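Local coordinates for protein glycerophosphodiester phosphodiesterase (Thermotoga maritima, PDB 1O1Z) that belongs to the glycerophosphoryl diester phosphodiesterase family and folds as a TIM barrel with a bound sodium ion in this model, at residues V167-Y179 with L191-T205. Residues are numbered along the deposited sequence; the frame is centred on the assembly and turned at random. Where two conformers were deposited one is given.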
ATOM      1  N   VAL A 167       0.026   3.135 -19.072  1.00  9.02           N
ATOM      2  CA  VAL A 167       0.713   4.069 -18.197  1.00  8.26           C
ATOM      3  C   VAL A 167       0.854   5.428 -18.901  1.00  8.53           C
ATOM      4  O   VAL A 167       0.638   6.467 -18.284  1.00 10.75           O
ATOM      5  CB  VAL A 167       2.075   3.502 -17.755  1.00  9.90           C
ATOM      6  CG1 VAL A 167       2.892   4.546 -16.998  1.00 11.50           C
ATOM      7  CG2 VAL A 167       1.860   2.300 -16.882  1.00 10.62           C
ATOM      8  N   GLU A 168       1.203   5.420 -20.183  1.00 10.47           N
ATOM      9  CA  GLU A 168       1.251   6.661 -20.980  1.00 11.30           C
ATOM     10  C   GLU A 168      -0.089   7.381 -21.048  1.00 11.75           C
ATOM     11  O   GLU A 168      -0.183   8.607 -20.872  1.00 14.03           O
ATOM     12  CB  GLU A 168       1.741   6.340 -22.397  1.00 14.49           C
ATOM     13  CG  GLU A 168       3.204   5.940 -22.472  1.00 28.87           C
ATOM     14  CD  GLU A 168       4.144   7.119 -22.684  1.00 41.39           C
ATOM     15  OE1 GLU A 168       5.374   6.901 -22.690  1.00 49.03           O
ATOM     16  OE2 GLU A 168       3.660   8.259 -22.855  1.00 53.69           O
ATOM     17  N   LYS A 169      -1.148   6.604 -21.254  1.00  9.84           N
ATOM     18  CA  LYS A 169      -2.474   7.145 -21.467  1.00 10.44           C
ATOM     19  C   LYS A 169      -3.080   7.710 -20.179  1.00 11.62           C
ATOM     20  O   LYS A 169      -3.755   8.732 -20.195  1.00 13.16           O
ATOM     21  CB  LYS A 169      -3.375   6.048 -22.076  1.00 12.37           C
ATOM     22  CG  LYS A 169      -4.826   6.318 -22.015  1.00 20.14           C
ATOM     23  CD  LYS A 169      -5.601   5.274 -22.801  1.00 28.20           C
ATOM     24  CE  LYS A 169      -6.952   5.845 -23.134  1.00 37.76           C
ATOM     25  NZ  LYS A 169      -7.699   6.127 -21.865  1.00 34.37           N
ATOM     26  N   GLU A 170      -2.856   7.015 -19.069  1.00  9.93           N
ATOM     27  CA  GLU A 170      -3.543   7.288 -17.804  1.00 10.83           C
ATOM     28  C   GLU A 170      -2.731   8.046 -16.783  1.00 10.43           C
ATOM     29  O   GLU A 170      -3.299   8.664 -15.883  1.00 12.44           O
ATOM     30  CB  GLU A 170      -4.014   5.990 -17.167  1.00 11.00           C
ATOM     31  CG  GLU A 170      -5.006   5.209 -18.006  1.00 10.62           C
ATOM     32  CD  GLU A 170      -6.365   5.873 -18.240  1.00 13.43           C
ATOM     33  OE1 GLU A 170      -6.659   6.913 -17.610  1.00 20.01           O
ATOM     34  OE2 GLU A 170      -7.097   5.356 -19.108  1.00 17.14           O
ATOM     35  N   ARG A 171      -1.407   8.026 -16.923  1.00  9.33           N
ATOM     36  CA  ARG A 171      -0.508   8.758 -16.040  1.00 10.22           C
ATOM     37  C   ARG A 171      -0.784   8.506 -14.563  1.00 11.20           C
ATOM     38  O   ARG A 171      -1.105   9.437 -13.801  1.00  9.97           O
ATOM     39  CB  ARG A 171      -0.567  10.257 -16.360  0.50 11.77           C
ATOM     40  CG  ARG A 171      -0.522  10.590 -17.870  0.50 11.12           C
ATOM     41  CD  ARG A 171      -1.907  10.741 -18.539  0.50 14.02           C
ATOM     42  NE  ARG A 171      -2.729  11.749 -17.861  0.50 14.53           N
ATOM     43  CZ  ARG A 171      -4.052  11.792 -17.846  0.50 14.96           C
ATOM     44  NH1 ARG A 171      -4.647  12.783 -17.187  0.50 20.82           N
ATOM     45  NH2 ARG A 171      -4.798  10.879 -18.468  0.50  9.68           N
ATOM     46  N   PRO A 172      -0.616   7.265 -14.117  1.00 10.37           N
ATOM     47  CA  PRO A 172      -0.640   7.012 -12.674  1.00 10.30           C
ATOM     48  C   PRO A 172       0.484   7.787 -12.012  1.00  9.50           C
ATOM     49  O   PRO A 172       1.552   8.028 -12.588  1.00  9.64           O
ATOM     50  CB  PRO A 172      -0.388   5.502 -12.567  1.00  8.81           C
ATOM     51  CG  PRO A 172       0.421   5.200 -13.787  1.00  9.71           C
ATOM     52  CD  PRO A 172      -0.210   6.063 -14.873  1.00 10.30           C
ATOM     53  N   TYR A 173       0.279   8.174 -10.753  1.00  9.45           N
ATOM     54  CA  TYR A 173       1.336   8.780  -9.976  1.00 10.55           C
ATOM     55  C   TYR A 173       2.500   7.818  -9.781  1.00  8.63           C
ATOM     56  O   TYR A 173       3.649   8.214  -9.833  1.00 10.13           O
ATOM     57  CB  TYR A 173       0.780   9.192  -8.596  1.00 11.61           C
ATOM     58  CG  TYR A 173       1.809   9.601  -7.603  1.00 11.72           C
ATOM     59  CD1 TYR A 173       2.466  10.825  -7.713  1.00 12.87           C
ATOM     60  CD2 TYR A 173       2.135   8.757  -6.544  1.00 10.25           C
ATOM     61  CE1 TYR A 173       3.421  11.194  -6.779  1.00 14.16           C
ATOM     62  CE2 TYR A 173       3.075   9.125  -5.611  1.00 12.69           C
ATOM     63  CZ  TYR A 173       3.734  10.333  -5.744  1.00 15.86           C
ATOM     64  OH  TYR A 173       4.680  10.705  -4.797  1.00 22.77           O
ATOM     65  N   SER A 174       2.181   6.560  -9.493  1.00  8.63           N
ATOM     66  CA  SER A 174       3.198   5.583  -9.103  1.00  8.09           C
ATOM     67  C   SER A 174       2.900   4.204  -9.690  1.00  8.73           C
ATOM     68  O   SER A 174       1.775   3.899 -10.126  1.00  8.80           O
ATOM     69  CB  SER A 174       3.274   5.503  -7.586  1.00 10.47           C
ATOM     70  OG  SER A 174       2.010   5.230  -7.007  1.00 10.18           O
ATOM     71  N   LEU A 175       3.949   3.393  -9.714  1.00  8.98           N
ATOM     72  CA  LEU A 175       3.857   1.981 -10.066  1.00  7.93           C
ATOM     73  C   LEU A 175       4.467   1.202  -8.919  1.00  8.70           C
ATOM     74  O   LEU A 175       5.547   1.536  -8.462  1.00  9.98           O
ATOM     75  CB  LEU A 175       4.623   1.691 -11.335  1.00 10.26           C
ATOM     76  CG  LEU A 175       4.126   2.444 -12.565  1.00 12.26           C
ATOM     77  CD1 LEU A 175       5.074   2.242 -13.749  1.00 17.63           C
ATOM     78  CD2 LEU A 175       2.719   2.002 -12.961  1.00 13.48           C
ATOM     79  N   HIS A 176       3.735   0.197  -8.448  1.00  8.48           N
ATOM     80  CA  HIS A 176       4.122  -0.582  -7.279  1.00  9.61           C
ATOM     81  C   HIS A 176       4.422  -1.972  -7.785  1.00  9.09           C
ATOM     82  O   HIS A 176       3.517  -2.747  -8.073  1.00  9.35           O
ATOM     83  CB  HIS A 176       2.974  -0.588  -6.266  1.00 10.32           C
ATOM     84  CG  HIS A 176       2.613   0.774  -5.748  1.00 11.71           C
ATOM     85  ND1 HIS A 176       2.060   0.966  -4.501  1.00 14.79           N
ATOM     86  CD2 HIS A 176       2.718   2.011  -6.307  1.00 13.12           C
ATOM     87  CE1 HIS A 176       1.836   2.262  -4.314  1.00 15.65           C
ATOM     88  NE2 HIS A 176       2.217   2.918  -5.400  1.00 12.81           N
ATOM     89  N   VAL A 177       5.706  -2.261  -7.921  1.00  9.69           N
ATOM     90  CA  VAL A 177       6.162  -3.441  -8.651  1.00 10.20           C
ATOM     91  C   VAL A 177       6.833  -4.422  -7.695  1.00  9.27           C
ATOM     92  O   VAL A 177       7.485  -4.055  -6.712  1.00  9.64           O
ATOM     93  CB  VAL A 177       7.092  -3.053  -9.806  0.65 15.20           C
ATOM     94  CG1 VAL A 177       6.474  -1.915 -10.637  0.65 18.17           C
ATOM     95  CG2 VAL A 177       8.372  -2.621  -9.309  0.65 10.56           C
ATOM     96  N   PRO A 178       6.662  -5.707  -7.936  1.00  8.24           N
ATOM     97  CA  PRO A 178       7.360  -6.698  -7.129  1.00  9.90           C
ATOM     98  C   PRO A 178       8.849  -6.550  -7.344  1.00 10.18           C
ATOM     99  O   PRO A 178       9.291  -6.298  -8.452  1.00 10.83           O
ATOM    100  CB  PRO A 178       6.856  -8.031  -7.668  1.00 13.44           C
ATOM    101  CG  PRO A 178       6.096  -7.732  -8.887  1.00 15.51           C
ATOM    102  CD  PRO A 178       5.807  -6.310  -8.970  1.00 11.44           C
ATOM    103  N   TYR A 179       9.646  -6.699  -6.299  1.00 10.27           N
ATOM    104  CA  TYR A 179      11.093  -6.531  -6.499  1.00 12.06           C
ATOM    105  C   TYR A 179      11.735  -7.506  -7.498  1.00 11.37           C
ATOM    106  O   TYR A 179      12.772  -7.210  -8.084  1.00 14.10           O
ATOM    107  CB  TYR A 179      11.841  -6.545  -5.156  1.00 14.49           C
ATOM    108  CG  TYR A 179      11.734  -7.807  -4.372  1.00 12.09           C
ATOM    109  CD1 TYR A 179      12.595  -8.873  -4.595  1.00 15.58           C
ATOM    110  CD2 TYR A 179      10.811  -7.918  -3.320  1.00 14.59           C
ATOM    111  CE1 TYR A 179      12.521 -10.023  -3.848  1.00 19.41           C
ATOM    112  CE2 TYR A 179      10.753  -9.051  -2.553  1.00 18.26           C
ATOM    113  CZ  TYR A 179      11.600 -10.103  -2.814  1.00 20.38           C
ATOM    114  OH  TYR A 179      11.510 -11.243  -2.051  1.00 26.57           O
ATOM    115  N   LEU A 191      10.915   0.346 -16.729  1.00  8.58           N
ATOM    116  CA  LEU A 191      10.696   1.115 -15.516  1.00 10.00           C
ATOM    117  C   LEU A 191      11.516   2.402 -15.531  1.00  9.31           C
ATOM    118  O   LEU A 191      11.050   3.446 -15.077  1.00 10.90           O
ATOM    119  CB  LEU A 191      11.021   0.272 -14.280  1.00 11.89           C
ATOM    120  CG  LEU A 191      10.044  -0.904 -14.113  1.00 11.26           C
ATOM    121  CD1 LEU A 191      10.558  -1.842 -13.022  1.00 20.04           C
ATOM    122  CD2 LEU A 191       8.634  -0.411 -13.820  1.00 15.51           C
ATOM    123  N   ARG A 192      12.734   2.342 -16.060  1.00  8.62           N
ATOM    124  CA  ARG A 192      13.534   3.564 -16.196  1.00 10.34           C
ATOM    125  C   ARG A 192      12.834   4.588 -17.072  1.00 11.54           C
ATOM    126  O   ARG A 192      12.905   5.780 -16.811  1.00 11.28           O
ATOM    127  CB  ARG A 192      14.919   3.265 -16.767  1.00 11.04           C
ATOM    128  CG  ARG A 192      15.842   2.590 -15.813  1.00 13.43           C
ATOM    129  CD  ARG A 192      17.141   2.199 -16.453  1.00 16.36           C
ATOM    130  NE  ARG A 192      18.059   1.643 -15.484  1.00 15.10           N
ATOM    131  CZ  ARG A 192      19.222   1.110 -15.811  1.00 19.13           C
ATOM    132  NH1 ARG A 192      19.604   1.073 -17.090  1.00 19.06           N
ATOM    133  NH2 ARG A 192      20.006   0.624 -14.857  1.00 19.08           N
ATOM    134  N   SER A 193      12.186   4.128 -18.135  1.00 10.53           N
ATOM    135  CA  SER A 193      11.483   5.032 -19.055  1.00 12.19           C
ATOM    136  C   SER A 193      10.332   5.715 -18.338  1.00 13.60           C
ATOM    137  O   SER A 193      10.119   6.921 -18.519  1.00 14.48           O
ATOM    138  CB  SER A 193      10.971   4.296 -20.319  0.65 13.09           C
ATOM    139  OG  SER A 193       9.774   3.548 -20.093  0.65 14.38           O
ATOM    140  N   PHE A 194       9.625   4.954 -17.509  1.00 12.82           N
ATOM    141  CA  PHE A 194       8.505   5.498 -16.732  1.00 13.13           C
ATOM    142  C   PHE A 194       9.033   6.580 -15.743  1.00  9.82           C
ATOM    143  O   PHE A 194       8.452   7.652 -15.578  1.00 12.76           O
ATOM    144  CB  PHE A 194       7.814   4.373 -15.944  1.00 12.76           C
ATOM    145  CG  PHE A 194       7.014   3.363 -16.787  1.00 14.58           C
ATOM    146  CD1 PHE A 194       6.452   3.716 -17.994  1.00 15.91           C
ATOM    147  CD2 PHE A 194       6.818   2.074 -16.308  1.00 19.32           C
ATOM    148  CE1 PHE A 194       5.697   2.787 -18.747  1.00 14.41           C
ATOM    149  CE2 PHE A 194       6.059   1.144 -17.027  1.00 16.18           C
ATOM    150  CZ  PHE A 194       5.502   1.507 -18.253  1.00 18.31           C
ATOM    151  N   ARG A 195      10.131   6.273 -15.070  1.00 10.02           N
ATOM    152  CA  ARG A 195      10.684   7.167 -14.062  1.00 10.05           C
ATOM    153  C   ARG A 195      11.160   8.478 -14.692  1.00 12.88           C
ATOM    154  O   ARG A 195      11.004   9.548 -14.094  1.00 13.29           O
ATOM    155  CB  ARG A 195      11.830   6.471 -13.358  1.00 11.86           C
ATOM    156  CG  ARG A 195      12.163   6.994 -12.048  1.00 18.17           C
ATOM    157  CD  ARG A 195      12.875   5.944 -11.225  1.00 18.23           C
ATOM    158  NE  ARG A 195      13.289   6.515  -9.980  1.00 20.06           N
ATOM    159  CZ  ARG A 195      14.532   6.503  -9.533  1.00 20.16           C
ATOM    160  NH1 ARG A 195      15.528   5.969 -10.248  1.00 17.38           N
ATOM    161  NH2 ARG A 195      14.787   7.021  -8.341  1.00 22.69           N
ATOM    162  N   LYS A 196      11.704   8.387 -15.900  1.00 13.32           N
ATOM    163  CA  LYS A 196      12.173   9.563 -16.637  1.00 17.78           C
ATOM    164  C   LYS A 196      11.017  10.530 -16.921  1.00 19.98           C
ATOM    165  O   LYS A 196      11.215  11.751 -16.969  1.00 21.84           O
ATOM    166  CB  LYS A 196      12.860   9.125 -17.943  1.00 19.61           C
ATOM    167  CG  LYS A 196      13.498  10.248 -18.738  1.00 30.35           C
ATOM    168  CD  LYS A 196      14.274   9.705 -19.942  1.00 36.34           C
ATOM    169  N   LYS A 197       9.813   9.978 -17.076  1.00 20.27           N
ATOM    170  CA  LYS A 197       8.583  10.771 -17.193  1.00 22.14           C
ATOM    171  C   LYS A 197       8.001  11.299 -15.883  1.00 22.84           C
ATOM    172  O   LYS A 197       7.027  12.050 -15.912  1.00 30.81           O
ATOM    173  CB  LYS A 197       7.490   9.960 -17.885  1.00 23.23           C
ATOM    174  CG  LYS A 197       7.663   9.757 -19.346  1.00 32.20           C
ATOM    175  CD  LYS A 197       6.371   9.210 -19.949  1.00 35.31           C
ATOM    176  CE  LYS A 197       5.339  10.314 -20.228  1.00 37.51           C
ATOM    177  NZ  LYS A 197       4.001   9.748 -20.606  1.00 30.75           N
ATOM    178  N   GLY A 198       8.545  10.912 -14.737  1.00 16.00           N
ATOM    179  CA  GLY A 198       8.140  11.460 -13.450  1.00 17.17           C
ATOM    180  C   GLY A 198       7.255  10.504 -12.653  1.00 18.10           C
ATOM    181  O   GLY A 198       6.824  10.833 -11.529  1.00 19.84           O
ATOM    182  N   ILE A 199       7.043   9.311 -13.193  1.00 15.16           N
ATOM    183  CA  ILE A 199       6.298   8.276 -12.442  1.00 10.97           C
ATOM    184  C   ILE A 199       7.170   7.742 -11.312  1.00 12.16           C
ATOM    185  O   ILE A 199       8.388   7.540 -11.490  1.00 13.63           O
ATOM    186  CB  ILE A 199       5.823   7.166 -13.356  1.00 10.95           C
ATOM    187  CG1 ILE A 199       4.822   7.738 -14.371  1.00 20.31           C
ATOM    188  CG2 ILE A 199       5.159   6.041 -12.542  1.00 14.37           C
ATOM    189  CD1 ILE A 199       4.675   6.935 -15.563  1.00 23.11           C
ATOM    190  N   VAL A 200       6.577   7.593 -10.133  1.00 10.74           N
ATOM    191  CA  VAL A 200       7.265   7.177  -8.918  1.00  9.54           C
ATOM    192  C   VAL A 200       7.232   5.660  -8.832  1.00 12.47           C
ATOM    193  O   VAL A 200       6.185   5.071  -9.007  1.00 13.88           O
ATOM    194  CB  VAL A 200       6.592   7.814  -7.655  1.00 13.41           C
ATOM    195  CG1 VAL A 200       7.145   7.286  -6.370  1.00 18.21           C
ATOM    196  CG2 VAL A 200       6.762   9.333  -7.711  1.00 18.51           C
ATOM    197  N   ILE A 201       8.383   5.033  -8.624  1.00 10.12           N
ATOM    198  CA  ILE A 201       8.458   3.579  -8.586  1.00  9.80           C
ATOM    199  C   ILE A 201       8.636   3.095  -7.154  1.00 10.11           C
ATOM    200  O   ILE A 201       9.615   3.444  -6.510  1.00  9.74           O
ATOM    201  CB  ILE A 201       9.679   3.095  -9.430  1.00 11.55           C
ATOM    202  CG1 ILE A 201       9.660   3.682 -10.866  1.00 16.19           C
ATOM    203  CG2 ILE A 201       9.753   1.576  -9.388  1.00 14.94           C
ATOM    204  CD1 ILE A 201       8.445   3.351 -11.682  1.00 19.83           C
ATOM    205  N   PHE A 202       7.688   2.300  -6.668  1.00  9.06           N
ATOM    206  CA  PHE A 202       7.771   1.648  -5.364  1.00 10.03           C
ATOM    207  C   PHE A 202       7.968   0.162  -5.612  1.00 11.45           C
ATOM    208  O   PHE A 202       7.416  -0.412  -6.568  1.00 11.76           O
ATOM    209  CB  PHE A 202       6.482   1.807  -4.546  1.00 11.59           C
ATOM    210  CG  PHE A 202       6.300   3.149  -3.911  1.00 11.87           C
ATOM    211  CD1 PHE A 202       5.713   4.179  -4.606  1.00 18.32           C
ATOM    212  CD2 PHE A 202       6.678   3.362  -2.570  1.00 14.08           C
ATOM    213  CE1 PHE A 202       5.541   5.430  -4.027  1.00 19.13           C
ATOM    214  CE2 PHE A 202       6.508   4.624  -2.000  1.00 17.35           C
ATOM    215  CZ  PHE A 202       5.921   5.642  -2.734  1.00 16.56           C
ATOM    216  N   VAL A 203       8.766  -0.470  -4.765  1.00  8.88           N
ATOM    217  CA  VAL A 203       8.890  -1.924  -4.783  1.00  9.99           C
ATOM    218  C   VAL A 203       8.333  -2.553  -3.525  1.00  9.27           C
ATOM    219  O   VAL A 203       8.389  -1.964  -2.475  1.00 10.76           O
ATOM    220  CB  VAL A 203      10.329  -2.389  -5.051  0.65 12.08           C
ATOM    221  CG1 VAL A 203      10.772  -1.887  -6.396  0.65 14.34           C
ATOM    222  CG2 VAL A 203      11.278  -1.957  -3.965  0.65 11.30           C
ATOM    223  N   TRP A 204       7.771  -3.754  -3.651  1.00  9.01           N
ATOM    224  CA  TRP A 204       7.193  -4.480  -2.520  1.00  9.76           C
ATOM    225  C   TRP A 204       7.391  -5.981  -2.673  1.00 13.02           C
ATOM    226  O   TRP A 204       7.680  -6.456  -3.765  1.00 10.79           O
ATOM    227  CB  TRP A 204       5.690  -4.207  -2.437  1.00 10.94           C
ATOM    228  CG  TRP A 204       4.940  -4.642  -3.698  1.00 10.58           C
ATOM    229  CD1 TRP A 204       4.776  -3.909  -4.822  1.00 12.68           C
ATOM    230  CD2 TRP A 204       4.324  -5.921  -3.964  1.00 11.28           C
ATOM    231  NE1 TRP A 204       4.086  -4.628  -5.768  1.00 11.10           N
ATOM    232  CE2 TRP A 204       3.782  -5.862  -5.267  1.00 13.12           C
ATOM    233  CE3 TRP A 204       4.159  -7.096  -3.230  1.00 14.07           C
ATOM    234  CZ2 TRP A 204       3.101  -6.929  -5.856  1.00 16.29           C
ATOM    235  CZ3 TRP A 204       3.481  -8.163  -3.814  1.00 18.96           C
ATOM    236  CH2 TRP A 204       2.961  -8.068  -5.119  1.00 18.85           C
ATOM    237  N   THR A 205       7.256  -6.765  -1.602  1.00 10.43           N
ATOM    238  CA  THR A 205       7.405  -6.349  -0.222  1.00 11.47           C
ATOM    239  C   THR A 205       8.811  -6.796   0.128  1.00 12.14           C
ATOM    240  O   THR A 205       9.104  -7.995   0.218  1.00 13.14           O
ATOM    241  CB  THR A 205       6.403  -7.091   0.664  1.00 16.11           C
ATOM    242  OG1 THR A 205       5.087  -6.589   0.406  1.00 17.82           O
ATOM    243  CG2 THR A 205       6.684  -6.780   2.143  1.00 15.85           C
TER
HETATM  244  O   HOH W   1       2.925   8.249 -18.365  1.00 26.84           O
HETATM  245  O   HOH W   2       1.400  10.699 -21.233  1.00 15.74           O
HETATM  246  O   HOH W   3       7.447   4.653 -21.370  1.00 35.33           O
HETATM  247  O   HOH W   4       4.339  10.859 -10.470  1.00 14.88           O
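P178 CA lies over one face of the W204 indole, 4.2 Å from the centroid of its five-membered ring. Strands 174-178 and 200-204 are parallel neighbours in the TIM barrel, joined through helix 185-196 as a beta-alpha-beta unit. At the indole edge, W204 NE1 gives a hydrogen bond to H176 O. The oxygen sits in the ring plane, but the donor stands above the carbonyl plane. Chi1 of 60° sets W204 CG between its backbone N and carbonyl carbon, which brings the indole back over H176 and P178. F202 CB covers one face of the H176 imidazole, and the two rings meet obliquely. S174 CB is at the edge of both rings. S174 OG and H176 NE2 share a hydrogen bond of 2.8 Å. V200 CG2 packs over a face of the Y173 ring.

Backbone hydrogen bonds run alternately between the strands, from V200 N to Y173 O through to Y179 N to W204 O. S174, H176, V200 and F202 face the barrel interior, where F202 meets L16 of strand 14-18 and H176 meets S132 of strand 129-133. L175, V177, I201 and V203 point toward the helical layer. There L175 CG rests on I199 CG2 at 3.7 Å.

Helix 160-170 packs beside helix 185-196. V167 CG1, anti to its backbone N (chi1 172°), sits over a face of the F194 ring and presses tightly on I199 CD1. After the helix G198, with positive phi, forms a Schellman motif, its N bonded to R195 O and I199 N to F194 O. At the surface K197 NZ meets E168 OE2 at 2.7 Å in a salt bridge, from above the carboxylate plane. Two waters link K197 NZ to V167 O and E168 O.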